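Local coordinates for protein tetraacyldisaccharide 4'-kinase (Aquifex aeolicus, PDB 4EHX) that probably transfers the gamma-phosphate of ATP to the 4'-position of a tetraacyldisaccharide 1-phosphate, forming lipid IVA in the pathway to lipid A, at residues A231-L235 and Y264-T268; D99-L103 and K280-Q286. One frame throughout, in Å; residues are numbered along the deposited sequence.

Contact 1 (A231-L235 and Y264-T268); sequences AFSGL and YSDFT
A buried aromatic cluster of Phe-232, Tyr-264 and Phe-267 holds the end of strand 229-233 against the loop that precedes strand 275-277. Phe-232 is the middle ring. Its CG sits between the backbone N and the carbonyl carbon (chi1 68°), which directs the ring at the loop, where two aromatic residues receive it. Phe-267 lies over one face, offset toward the rim, and its CZ comes to 3.4 Å from CE2 of Phe-232. The centroids of these two rings are 4.7 Å apart and their planes are inclined at 41°, too steep for a parallel stack. Tyr-264 lies further along the strand: its CE1 is 3.5 Å from CE1 of Phe-232, with the planes at 50°, and its hydroxyl oxygen lies in the plane of the Phe-232 ring, at the edge. Flat, apolar phenylalanine suits the ring-against-ring packing of Phe-232 and Phe-267, whereas tyrosine can carry its ring through the cluster and still place a polar atom beyond it. That OH reaches the backbone where the strand ends, 3.3 Å from CA of Gly-234. Having no side chain, the glycine lets the oxygen come this close. The Gly-234 N-H is badly angled for the phenol and bonds instead to Asp-281, whose carboxylate also takes up the Tyr-264 hydroxyl. Strand 229-233 runs parallel between strands 252-257 and 275-277; Phe-232 also touches Met-256 of the former, and Leu-285, after helix 279-282, packs on both phenylalanines.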
ATOM      1  N   ALA A 231      -8.691 -16.452  15.466  1.00 37.60           N
ATOM      2  CA  ALA A 231      -8.473 -15.450  14.431  1.00 39.91           C
ATOM      3  C   ALA A 231      -9.694 -14.557  14.271  1.00 44.70           C
ATOM      4  O   ALA A 231     -10.829 -14.975  14.532  1.00 42.02           O
ATOM      5  CB  ALA A 231      -8.123 -16.114  13.107  1.00 45.33           C
ATOM      6  N   PHE A 232      -9.455 -13.324  13.834  1.00 40.66           N
ATOM      7  CA  PHE A 232     -10.533 -12.372  13.628  1.00 39.94           C
ATOM      8  C   PHE A 232     -10.160 -11.270  12.642  1.00 40.34           C
ATOM      9  O   PHE A 232      -8.983 -10.958  12.440  1.00 37.18           O
ATOM     10  CB  PHE A 232     -11.034 -11.798  14.958  1.00 41.37           C
ATOM     11  CG  PHE A 232     -10.045 -10.905  15.663  1.00 36.70           C
ATOM     12  CD1 PHE A 232      -9.971  -9.552  15.357  1.00 38.30           C
ATOM     13  CD2 PHE A 232      -9.218 -11.411  16.654  1.00 35.78           C
ATOM     14  CE1 PHE A 232      -9.077  -8.725  16.008  1.00 34.91           C
ATOM     15  CE2 PHE A 232      -8.315 -10.586  17.315  1.00 33.80           C
ATOM     16  CZ  PHE A 232      -8.248  -9.243  16.994  1.00 34.03           C
ATOM     17  N   SER A 233     -11.175 -10.696  12.014  1.00 39.43           N
ATOM     18  CA  SER A 233     -10.957  -9.700  10.981  1.00 52.86           C
ATOM     19  C   SER A 233     -12.004  -8.606  11.082  1.00 61.92           C
ATOM     20  O   SER A 233     -13.180  -8.877  11.335  1.00 54.99           O
ATOM     21  CB  SER A 233     -10.999 -10.346   9.596  1.00 61.82           C
ATOM     22  OG  SER A 233     -10.583  -9.425   8.606  1.00 73.85           O
ATOM     23  N   GLY A 234     -11.561  -7.369  10.890  1.00 81.72           N
ATOM     24  CA  GLY A 234     -12.418  -6.211  11.029  1.00 98.38           C
ATOM     25  C   GLY A 234     -12.896  -5.671   9.698  1.00113.28           C
ATOM     26  O   GLY A 234     -13.004  -4.459   9.520  1.00119.26           O
ATOM     27  N   LEU A 235     -13.156  -6.575   8.761  1.00122.16           N
ATOM     28  CA  LEU A 235     -13.895  -6.249   7.541  1.00130.92           C
ATOM     29  C   LEU A 235     -14.088  -7.486   6.663  1.00132.50           C
ATOM     30  O   LEU A 235     -14.107  -8.611   7.160  1.00133.58           O
ATOM     31  CB  LEU A 235     -13.256  -5.090   6.754  1.00130.50           C
ATOM     32  CG  LEU A 235     -11.844  -5.189   6.174  1.00125.37           C
ATOM     33  CD1 LEU A 235     -11.838  -5.966   4.877  1.00123.23           C
ATOM     34  CD2 LEU A 235     -11.229  -3.797   6.000  1.00121.43           C
ATOM     35  N   TYR A 264     -12.550  -1.332  17.599  1.00 85.99           N
ATOM     36  CA  TYR A 264     -12.152  -2.218  18.693  1.00 75.15           C
ATOM     37  C   TYR A 264     -12.189  -1.547  20.060  1.00 83.58           C
ATOM     38  O   TYR A 264     -11.273  -1.701  20.868  1.00 79.76           O
ATOM     39  CB  TYR A 264     -10.782  -2.845  18.417  1.00 66.70           C
ATOM     40  CG  TYR A 264     -10.831  -3.795  17.249  1.00 64.27           C
ATOM     41  CD1 TYR A 264     -11.157  -5.135  17.434  1.00 61.05           C
ATOM     42  CD2 TYR A 264     -10.589  -3.348  15.953  1.00 64.20           C
ATOM     43  CE1 TYR A 264     -11.225  -6.006  16.364  1.00 65.47           C
ATOM     44  CE2 TYR A 264     -10.653  -4.212  14.878  1.00 62.30           C
ATOM     45  CZ  TYR A 264     -10.971  -5.540  15.090  1.00 63.08           C
ATOM     46  OH  TYR A 264     -11.036  -6.407  14.027  1.00 65.24           O
ATOM     47  N   SER A 265     -13.264  -0.808  20.311  1.00 95.16           N
ATOM     48  CA  SER A 265     -13.479  -0.181  21.606  1.00101.76           C
ATOM     49  C   SER A 265     -14.002  -1.207  22.606  1.00 99.97           C
ATOM     50  O   SER A 265     -13.777  -1.083  23.808  1.00 98.44           O
ATOM     51  CB  SER A 265     -14.450   0.997  21.480  1.00106.30           C
ATOM     52  OG  SER A 265     -15.622   0.628  20.771  1.00109.82           O
ATOM     53  N   ASP A 266     -14.688  -2.227  22.094  1.00100.28           N
ATOM     54  CA  ASP A 266     -15.283  -3.261  22.939  1.00 95.96           C
ATOM     55  C   ASP A 266     -14.567  -4.608  22.854  1.00 81.79           C
ATOM     56  O   ASP A 266     -15.089  -5.619  23.328  1.00 81.25           O
ATOM     57  CB  ASP A 266     -16.765  -3.450  22.595  1.00105.27           C
ATOM     58  CG  ASP A 266     -17.664  -2.444  23.295  1.00115.23           C
ATOM     59  OD1 ASP A 266     -17.230  -1.292  23.505  1.00115.91           O
ATOM     60  OD2 ASP A 266     -18.808  -2.810  23.638  1.00122.01           O
ATOM     61  N   PHE A 267     -13.378  -4.633  22.256  1.00 68.68           N
ATOM     62  CA  PHE A 267     -12.629  -5.886  22.129  1.00 64.65           C
ATOM     63  C   PHE A 267     -12.052  -6.352  23.474  1.00 61.51           C
ATOM     64  O   PHE A 267     -11.343  -5.598  24.151  1.00 51.84           O
ATOM     65  CB  PHE A 267     -11.523  -5.773  21.078  1.00 67.49           C
ATOM     66  CG  PHE A 267     -10.846  -7.077  20.783  1.00 65.62           C
ATOM     67  CD1 PHE A 267     -11.536  -8.101  20.151  1.00 61.98           C
ATOM     68  CD2 PHE A 267      -9.528  -7.288  21.148  1.00 63.45           C
ATOM     69  CE1 PHE A 267     -10.926  -9.306  19.890  1.00 61.77           C
ATOM     70  CE2 PHE A 267      -8.909  -8.494  20.882  1.00 62.97           C
ATOM     71  CZ  PHE A 267      -9.610  -9.504  20.253  1.00 59.36           C
ATOM     72  N   THR A 268     -12.367  -7.591  23.852  1.00 54.04           N
ATOM     73  CA  THR A 268     -11.953  -8.138  25.144  1.00 44.09           C
ATOM     74  C   THR A 268     -11.357  -9.538  24.998  1.00 37.85           C
ATOM     75  O   THR A 268     -12.062 -10.536  25.077  1.00 43.64           O
ATOM     76  CB  THR A 268     -13.122  -8.182  26.134  1.00 49.78           C
ATOM     77  OG1 THR A 268     -13.778  -6.905  26.164  1.00 51.08           O
ATOM     78  CG2 THR A 268     -12.618  -8.514  27.513  1.00 56.77           C
TER

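Contact 2 (D99-L103 and K280-Q286); sequences DEPYL and KDLIKLQ
The Tyr-102 ring and the Ile-283 side chain run alongside one another in opposite senses where helix 99-107 of the P-loop kinase fold meets helix 279-282 and the type I turn from Leu-282 to Leu-285. The tyrosine CG is anti to the backbone N (chi1 -174°), which brings CE1 to 4.0 Å from CB of Ile-283. Branched at CB, Ile-283 can serve two neighbours: CG2 also meets CD1 of Leu-103 at 3.8 Å, the leucine lying across the isoleucine. The leucine makes this contact through a methyl at the end of its branch, and its side chain lies about 5 Å from that of Thr-52 in the predicted ATP site. On the partly exposed flank, Lys-284 bends at chi2 and chi4 to bring NZ across the Asp-99 carboxylate, forming a salt bridge to OD2 at 3.3 Å, whose hydrogen bond is weak. The extended Lys-280 brings its CE near the same oxygen; its ammonium group does not touch the carboxylate, but its charge may add to the attraction. Beyond the isoleucine, the Gln-286 amide nitrogen comes to the edge of the Tyr-102 ring, beside OH on the CE1 side, the amide plane turned 45° from the ring. Both bonds of this NE2 are short and fairly straight: one to Tyr-102 OH (2.9 Å, 157°), the other back to Ile-283 O at 2.9 Å.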
ATOM      1  N   ASP A  99      -6.433   5.694   8.898  1.00 47.30           N
ATOM      2  CA  ASP A  99      -5.918   4.336   9.045  1.00 44.32           C
ATOM      3  C   ASP A  99      -4.746   4.018   8.121  1.00 38.80           C
ATOM      4  O   ASP A  99      -3.834   3.286   8.505  1.00 36.89           O
ATOM      5  CB  ASP A  99      -7.033   3.308   8.836  1.00 56.34           C
ATOM      6  CG  ASP A  99      -7.911   3.137  10.064  1.00 64.14           C
ATOM      7  OD1 ASP A  99      -7.875   4.006  10.966  1.00 61.77           O
ATOM      8  OD2 ASP A  99      -8.647   2.131  10.120  1.00 66.70           O
ATOM      9  N   GLU A 100      -4.767   4.566   6.908  1.00 41.66           N
ATOM     10  CA  GLU A 100      -3.766   4.224   5.890  1.00 43.99           C
ATOM     11  C   GLU A 100      -2.358   4.782   6.157  1.00 31.84           C
ATOM     12  O   GLU A 100      -1.368   4.033   6.135  1.00 26.38           O
ATOM     13  CB  GLU A 100      -4.236   4.668   4.493  1.00 53.31           C
ATOM     14  CG  GLU A 100      -5.726   4.441   4.213  1.00 69.14           C
ATOM     15  CD  GLU A 100      -6.637   5.476   4.877  1.00 79.92           C
ATOM     16  OE1 GLU A 100      -6.480   6.688   4.604  1.00 81.13           O
ATOM     17  OE2 GLU A 100      -7.516   5.075   5.670  1.00 83.62           O
ATOM     18  N   PRO A 101      -2.248   6.106   6.354  1.00 28.76           N
ATOM     19  CA  PRO A 101      -0.910   6.626   6.673  1.00 29.14           C
ATOM     20  C   PRO A 101      -0.411   6.075   8.014  1.00 27.78           C
ATOM     21  O   PRO A 101       0.787   5.852   8.164  1.00 27.43           O
ATOM     22  CB  PRO A 101      -1.136   8.144   6.771  1.00 31.30           C
ATOM     23  CG  PRO A 101      -2.381   8.400   5.950  1.00 36.26           C
ATOM     24  CD  PRO A 101      -3.245   7.188   6.223  1.00 35.93           C
ATOM     25  N   TYR A 102      -1.313   5.882   8.974  1.00 28.67           N
ATOM     26  CA  TYR A 102      -0.895   5.378  10.283  1.00 32.67           C
ATOM     27  C   TYR A 102      -0.326   3.966  10.150  1.00 30.00           C
ATOM     28  O   TYR A 102       0.749   3.662  10.672  1.00 26.65           O
ATOM     29  CB  TYR A 102      -2.039   5.415  11.309  1.00 28.19           C
ATOM     30  CG  TYR A 102      -1.583   5.027  12.711  1.00 30.60           C
ATOM     31  CD1 TYR A 102      -1.471   3.689  13.085  1.00 33.59           C
ATOM     32  CD2 TYR A 102      -1.237   6.002  13.649  1.00 28.11           C
ATOM     33  CE1 TYR A 102      -1.044   3.334  14.369  1.00 36.12           C
ATOM     34  CE2 TYR A 102      -0.804   5.658  14.926  1.00 34.62           C
ATOM     35  CZ  TYR A 102      -0.714   4.322  15.277  1.00 40.98           C
ATOM     36  OH  TYR A 102      -0.285   3.980  16.537  1.00 39.88           O
ATOM     37  N   LEU A 103      -1.044   3.098   9.445  1.00 30.51           N
ATOM     38  CA  LEU A 103      -0.544   1.751   9.210  1.00 31.50           C
ATOM     39  C   LEU A 103       0.805   1.773   8.492  1.00 30.90           C
ATOM     40  O   LEU A 103       1.745   1.072   8.880  1.00 26.93           O
ATOM     41  CB  LEU A 103      -1.564   0.930   8.416  1.00 36.75           C
ATOM     42  CG  LEU A 103      -1.113  -0.468   7.978  1.00 38.69           C
ATOM     43  CD1 LEU A 103      -0.633  -1.317   9.167  1.00 35.67           C
ATOM     44  CD2 LEU A 103      -2.242  -1.173   7.215  1.00 39.35           C
ATOM     45  N   LYS A 280      -4.275  -4.039   9.534  1.00 29.74           N
ATOM     46  CA  LYS A 280      -5.204  -2.919   9.658  1.00 37.14           C
ATOM     47  C   LYS A 280      -6.005  -2.986  10.956  1.00 38.28           C
ATOM     48  O   LYS A 280      -6.361  -1.957  11.529  1.00 40.48           O
ATOM     49  CB  LYS A 280      -6.158  -2.848   8.464  1.00 49.86           C
ATOM     50  CG  LYS A 280      -7.142  -1.686   8.554  1.00 69.97           C
ATOM     51  CD  LYS A 280      -8.111  -1.649   7.384  1.00 84.51           C
ATOM     52  CE  LYS A 280      -9.100  -0.496   7.536  1.00 90.90           C
ATOM     53  NZ  LYS A 280     -10.109  -0.468   6.440  1.00 97.36           N
ATOM     54  N   ASP A 281      -6.309  -4.199  11.407  1.00 29.93           N
ATOM     55  CA  ASP A 281      -6.971  -4.373  12.701  1.00 32.22           C
ATOM     56  C   ASP A 281      -5.976  -4.201  13.846  1.00 35.84           C
ATOM     57  O   ASP A 281      -6.280  -3.609  14.886  1.00 35.94           O
ATOM     58  CB  ASP A 281      -7.604  -5.759  12.789  1.00 39.41           C
ATOM     59  CG  ASP A 281      -8.794  -5.913  11.872  1.00 50.56           C
ATOM     60  OD1 ASP A 281      -9.830  -5.277  12.148  1.00 55.08           O
ATOM     61  OD2 ASP A 281      -8.694  -6.675  10.889  1.00 45.36           O
ATOM     62  N   LEU A 282      -4.774  -4.716  13.636  1.00 30.35           N
ATOM     63  CA  LEU A 282      -3.775  -4.759  14.691  1.00 32.95           C
ATOM     64  C   LEU A 282      -3.417  -3.365  15.204  1.00 33.07           C
ATOM     65  O   LEU A 282      -3.056  -3.214  16.365  1.00 33.72           O
ATOM     66  CB  LEU A 282      -2.529  -5.497  14.194  1.00 28.07           C
ATOM     67  CG  LEU A 282      -1.393  -5.753  15.184  1.00 34.27           C
ATOM     68  CD1 LEU A 282      -1.840  -6.669  16.351  1.00 33.57           C
ATOM     69  CD2 LEU A 282      -0.213  -6.348  14.439  1.00 31.55           C
ATOM     70  N   ILE A 283      -3.517  -2.345  14.351  1.00 30.72           N
ATOM     71  CA  ILE A 283      -3.113  -1.000  14.769  1.00 35.34           C
ATOM     72  C   ILE A 283      -3.991  -0.485  15.908  1.00 46.11           C
ATOM     73  O   ILE A 283      -3.592   0.418  16.638  1.00 41.73           O
ATOM     74  CB  ILE A 283      -3.093   0.030  13.607  1.00 41.87           C
ATOM     75  CG1 ILE A 283      -4.454   0.112  12.922  1.00 38.98           C
ATOM     76  CG2 ILE A 283      -2.006  -0.306  12.604  1.00 37.22           C
ATOM     77  CD1 ILE A 283      -4.527   1.182  11.837  1.00 46.10           C
ATOM     78  N   LYS A 284      -5.169  -1.081  16.071  1.00 41.28           N
ATOM     79  CA  LYS A 284      -6.123  -0.629  17.080  1.00 42.06           C
ATOM     80  C   LYS A 284      -6.018  -1.444  18.358  1.00 40.88           C
ATOM     81  O   LYS A 284      -6.759  -1.216  19.313  1.00 47.07           O
ATOM     82  CB  LYS A 284      -7.551  -0.691  16.529  1.00 40.88           C
ATOM     83  CG  LYS A 284      -7.784   0.221  15.336  1.00 48.13           C
ATOM     84  CD  LYS A 284      -8.594  -0.480  14.260  1.00 59.76           C
ATOM     85  CE  LYS A 284      -8.718   0.380  13.013  1.00 70.70           C
ATOM     86  NZ  LYS A 284      -9.420   1.657  13.302  1.00 73.05           N
ATOM     87  N   LEU A 285      -5.084  -2.391  18.375  1.00 35.12           N
ATOM     88  CA  LEU A 285      -4.944  -3.319  19.489  1.00 34.19           C
ATOM     89  C   LEU A 285      -3.523  -3.351  20.036  1.00 37.78           C
ATOM     90  O   LEU A 285      -3.074  -4.368  20.572  1.00 41.74           O
ATOM     91  CB  LEU A 285      -5.364  -4.722  19.062  1.00 33.63           C
ATOM     92  CG  LEU A 285      -6.833  -4.864  18.673  1.00 42.65           C
ATOM     93  CD1 LEU A 285      -7.072  -6.187  17.973  1.00 50.14           C
ATOM     94  CD2 LEU A 285      -7.701  -4.739  19.923  1.00 37.03           C
ATOM     95  N   GLN A 286      -2.806  -2.244  19.909  1.00 37.74           N
ATOM     96  CA  GLN A 286      -1.430  -2.222  20.391  1.00 39.55           C
ATOM     97  C   GLN A 286      -1.401  -2.350  21.905  1.00 42.93           C
ATOM     98  O   GLN A 286      -2.255  -1.801  22.604  1.00 42.02           O
ATOM     99  CB  GLN A 286      -0.721  -0.947  19.931  1.00 39.71           C
ATOM    100  CG  GLN A 286      -0.719  -0.809  18.411  1.00 51.44           C
ATOM    101  CD  GLN A 286      -0.106   0.490  17.944  1.00 49.03           C
ATOM    102  OE1 GLN A 286       0.965   0.883  18.405  1.00 50.82           O
ATOM    103  NE2 GLN A 286      -0.787   1.168  17.030  1.00 34.51           N
TER

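Overall arrangement
The centres of contacts 1 and 2 lie about 12 Å apart, on the same side of the chain's centre. Along the sequence, 231-235 and 264-268 both fall between 99-103 and 280-286, so the whole of contact 1 lies within the length of chain spanned by contact 2. Segment 280-286 belongs to both neighbourhoods: Asp-281 and Leu-285 face the strand end and the loop carrying Tyr-264 and Phe-267, while Ile-283, Lys-284 and Gln-286 turn to helix 99-107. Contact 1 is thus internal to the region built round strands 229-233, 252-257 and 275-277, and contact 2 joins that region to the part of the kinase carrying the predicted ATP site.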